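Local structure of conserved domain protein (3FBQ) at residues A[35-40]-A[135-140]. The protein is of unknown function, a Bacillus anthracis conserved domain protein built largely of antiparallel beta sheets, with regions related to two uncharacterised families of the E-set clan. Sequence-based numbering, arbitrary orientation.
Sequences RESNGV and GHWNFA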
loop_
_atom_site.group_PDB
_atom_site.type_symbol
_atom_site.label_atom_id
_atom_site.label_comp_id
_atom_site.label_asym_id
_atom_site.label_seq_id
_atom_site.Cartn_x
_atom_site.Cartn_y
_atom_site.Cartn_z
ATOM N N ARG A 35 -6.101 17.500 -5.539
ATOM C CA ARG A 35 -4.711 17.133 -5.720
ATOM C C ARG A 35 -4.479 16.537 -7.099
ATOM O O ARG A 35 -5.248 15.697 -7.544
ATOM C CB ARG A 35 -4.292 16.108 -4.665
ATOM C CG ARG A 35 -3.412 16.694 -3.550
ATOM C CD ARG A 35 -3.941 18.038 -3.126
ATOM N NE ARG A 35 -3.906 18.217 -1.688
ATOM C CZ ARG A 35 -4.530 19.185 -1.026
ATOM N NH1 ARG A 35 -5.289 20.089 -1.653
ATOM N NH2 ARG A 35 -4.379 19.230 0.282
ATOM N N GLU A 36 -3.429 16.978 -7.795
ATOM C CA GLU A 36 -3.139 16.416 -9.119
ATOM C C GLU A 36 -1.700 16.056 -9.495
ATOM O O GLU A 36 -0.879 16.942 -9.619
ATOM C CB GLU A 36 -3.680 17.335 -10.195
ATOM C CG GLU A 36 -4.000 16.502 -11.394
ATOM C CD GLU A 36 -4.416 17.287 -12.557
ATOM O OE1 GLU A 36 -3.926 16.939 -13.653
ATOM O OE2 GLU A 36 -5.222 18.234 -12.388
ATOM N N SER A 37 -1.412 14.777 -9.732
ATOM C CA SER A 37 -0.108 14.340 -10.255
ATOM C C SER A 37 -0.386 13.320 -11.335
ATOM O O SER A 37 -1.435 12.675 -11.319
ATOM C CB SER A 37 0.774 13.670 -9.192
ATOM O OG SER A 37 0.675 14.244 -7.914
ATOM N N ASN A 38 0.541 13.191 -12.276
ATOM C CA ASN A 38 0.569 12.084 -13.207
ATOM C C ASN A 38 -0.621 11.798 -14.029
ATOM O O ASN A 38 -0.915 10.622 -14.259
ATOM C CB ASN A 38 0.779 10.801 -12.477
ATOM C CG ASN A 38 2.183 10.426 -12.420
ATOM O OD1 ASN A 38 2.838 10.715 -11.406
ATOM N ND2 ASN A 38 2.709 9.811 -13.506
ATOM N N GLY A 39 -1.298 12.825 -14.484
ATOM C CA GLY A 39 -2.513 12.632 -15.222
ATOM C C GLY A 39 -3.739 12.326 -14.386
ATOM O O GLY A 39 -4.827 12.150 -14.955
ATOM N N VAL A 40 -3.589 12.268 -13.054
ATOM C CA VAL A 40 -4.692 11.937 -12.174
ATOM C C VAL A 40 -5.075 13.061 -11.140
ATOM O O VAL A 40 -4.322 13.403 -10.217
ATOM C CB VAL A 40 -4.384 10.545 -11.451
ATOM C CG1 VAL A 40 -5.580 10.009 -10.625
ATOM C CG2 VAL A 40 -3.925 9.509 -12.468
ATOM N N GLY A 135 2.408 7.545 -7.707
ATOM C CA GLY A 135 2.619 8.926 -7.322
ATOM C C GLY A 135 2.155 9.134 -5.906
ATOM O O GLY A 135 1.957 8.185 -5.141
ATOM N N HIS A 136 1.945 10.393 -5.570
ATOM C CA HIS A 136 1.435 10.800 -4.274
ATOM C C HIS A 136 0.249 11.763 -4.436
ATOM O O HIS A 136 0.353 12.773 -5.139
ATOM C CB HIS A 136 2.533 11.557 -3.546
ATOM C CG HIS A 136 3.371 10.700 -2.673
ATOM N ND1 HIS A 136 4.751 10.809 -2.621
ATOM C CD2 HIS A 136 3.038 9.703 -1.822
ATOM C CE1 HIS A 136 5.226 9.950 -1.743
ATOM N NE2 HIS A 136 4.209 9.260 -1.247
ATOM N N TRP A 137 -0.834 11.528 -3.735
ATOM C CA TRP A 137 -1.898 12.490 -3.698
ATOM C C TRP A 137 -2.286 12.467 -2.259
ATOM O O TRP A 137 -2.636 11.422 -1.766
ATOM C CB TRP A 137 -3.055 12.001 -4.535
ATOM C CG TRP A 137 -2.790 11.804 -6.040
ATOM C CD1 TRP A 137 -3.172 12.629 -7.030
ATOM C CD2 TRP A 137 -2.108 10.685 -6.691
ATOM N NE1 TRP A 137 -2.765 12.133 -8.265
ATOM C CE2 TRP A 137 -2.122 10.941 -8.082
ATOM C CE3 TRP A 137 -1.460 9.525 -6.224
ATOM C CZ2 TRP A 137 -1.537 10.068 -9.012
ATOM C CZ3 TRP A 137 -0.886 8.668 -7.130
ATOM C CH2 TRP A 137 -0.921 8.930 -8.512
ATOM N N ASN A 138 -2.177 13.583 -1.554
ATOM C CA ASN A 138 -2.318 13.611 -0.103
ATOM C C ASN A 138 -3.270 14.687 0.333
ATOM O O ASN A 138 -3.233 15.790 -0.212
ATOM C CB ASN A 138 -0.967 13.870 0.543
ATOM C CG ASN A 138 0.072 12.847 0.126
ATOM O OD1 ASN A 138 1.250 13.159 0.079
ATOM N ND2 ASN A 138 -0.366 11.631 -0.261
ATOM N N PHE A 139 -4.129 14.393 1.308
ATOM C CA PHE A 139 -4.872 15.434 1.986
ATOM C C PHE A 139 -4.684 15.192 3.455
ATOM O O PHE A 139 -4.814 14.059 3.936
ATOM C CB PHE A 139 -6.369 15.434 1.631
ATOM C CG PHE A 139 -6.675 15.304 0.142
ATOM C CD1 PHE A 139 -7.247 16.344 -0.548
ATOM C CD2 PHE A 139 -6.405 14.121 -0.555
ATOM C CE1 PHE A 139 -7.540 16.223 -1.936
ATOM C CE2 PHE A 139 -6.661 13.996 -1.926
ATOM C CZ PHE A 139 -7.246 15.033 -2.622
ATOM N N ALA A 140 -4.364 16.281 4.165
ATOM C CA ALA A 140 -4.227 16.306 5.630
ATOM C C ALA A 140 -5.222 17.326 6.175
ATOM O O ALA A 140 -5.039 18.513 5.993
ATOM C CB ALA A 140 -2.823 16.728 5.997
HETATM O O HOH W 1 -2.768 18.284 2.435
#
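The indole of Trp137 overlaps the type I' beta turn from Ser37 to Val40, which joins strands 29-37 and 40-49 in a hairpin, its NE1 directed at the carbonyl of Val40 (NE1 to O 2.8 Å). CG stands anti to the carbonyl carbon (chi1 -62°), and the far end of the side chain comes close to residues 35-40. Ser37 CB lies over one indole face, offset toward the rim, and Val40 CB meets Trp137 CZ2 at 3.8 Å. The same Val40 O takes the backbone N-H of Ser37, and the two donors reach it from opposite faces of its carbonyl plane. A weak bond also runs from Trp137 NE1 to Ser37 O. From over the indole face, Ser37 OG donates to His136 O, 3.2 Å away.

The side chains of Arg35 and Phe139 run alongside one another with opposite senses. Guanidinium and phenyl planes lie 16° apart, with Phe139 CD1 3.9 Å above the centre of the guanidinium, while Arg35 CB touches Phe139 CZ. Arg35 NE binds Asn138 O at 2.9 Å, and a water joins its NH2 to Ala140 N.

Strands 29-37 and 131-144 belong to different sheets; their pieces 35-37 and 135-140 run antiparallel (174°), and across the subunit interface residues of both pair with a strand of the second subunit. No backbone-to-backbone hydrogen bond joins the two segments: indole, hydroxyl and guanidinium donors instead satisfy carbonyls opposite, implying a junction made by side chains.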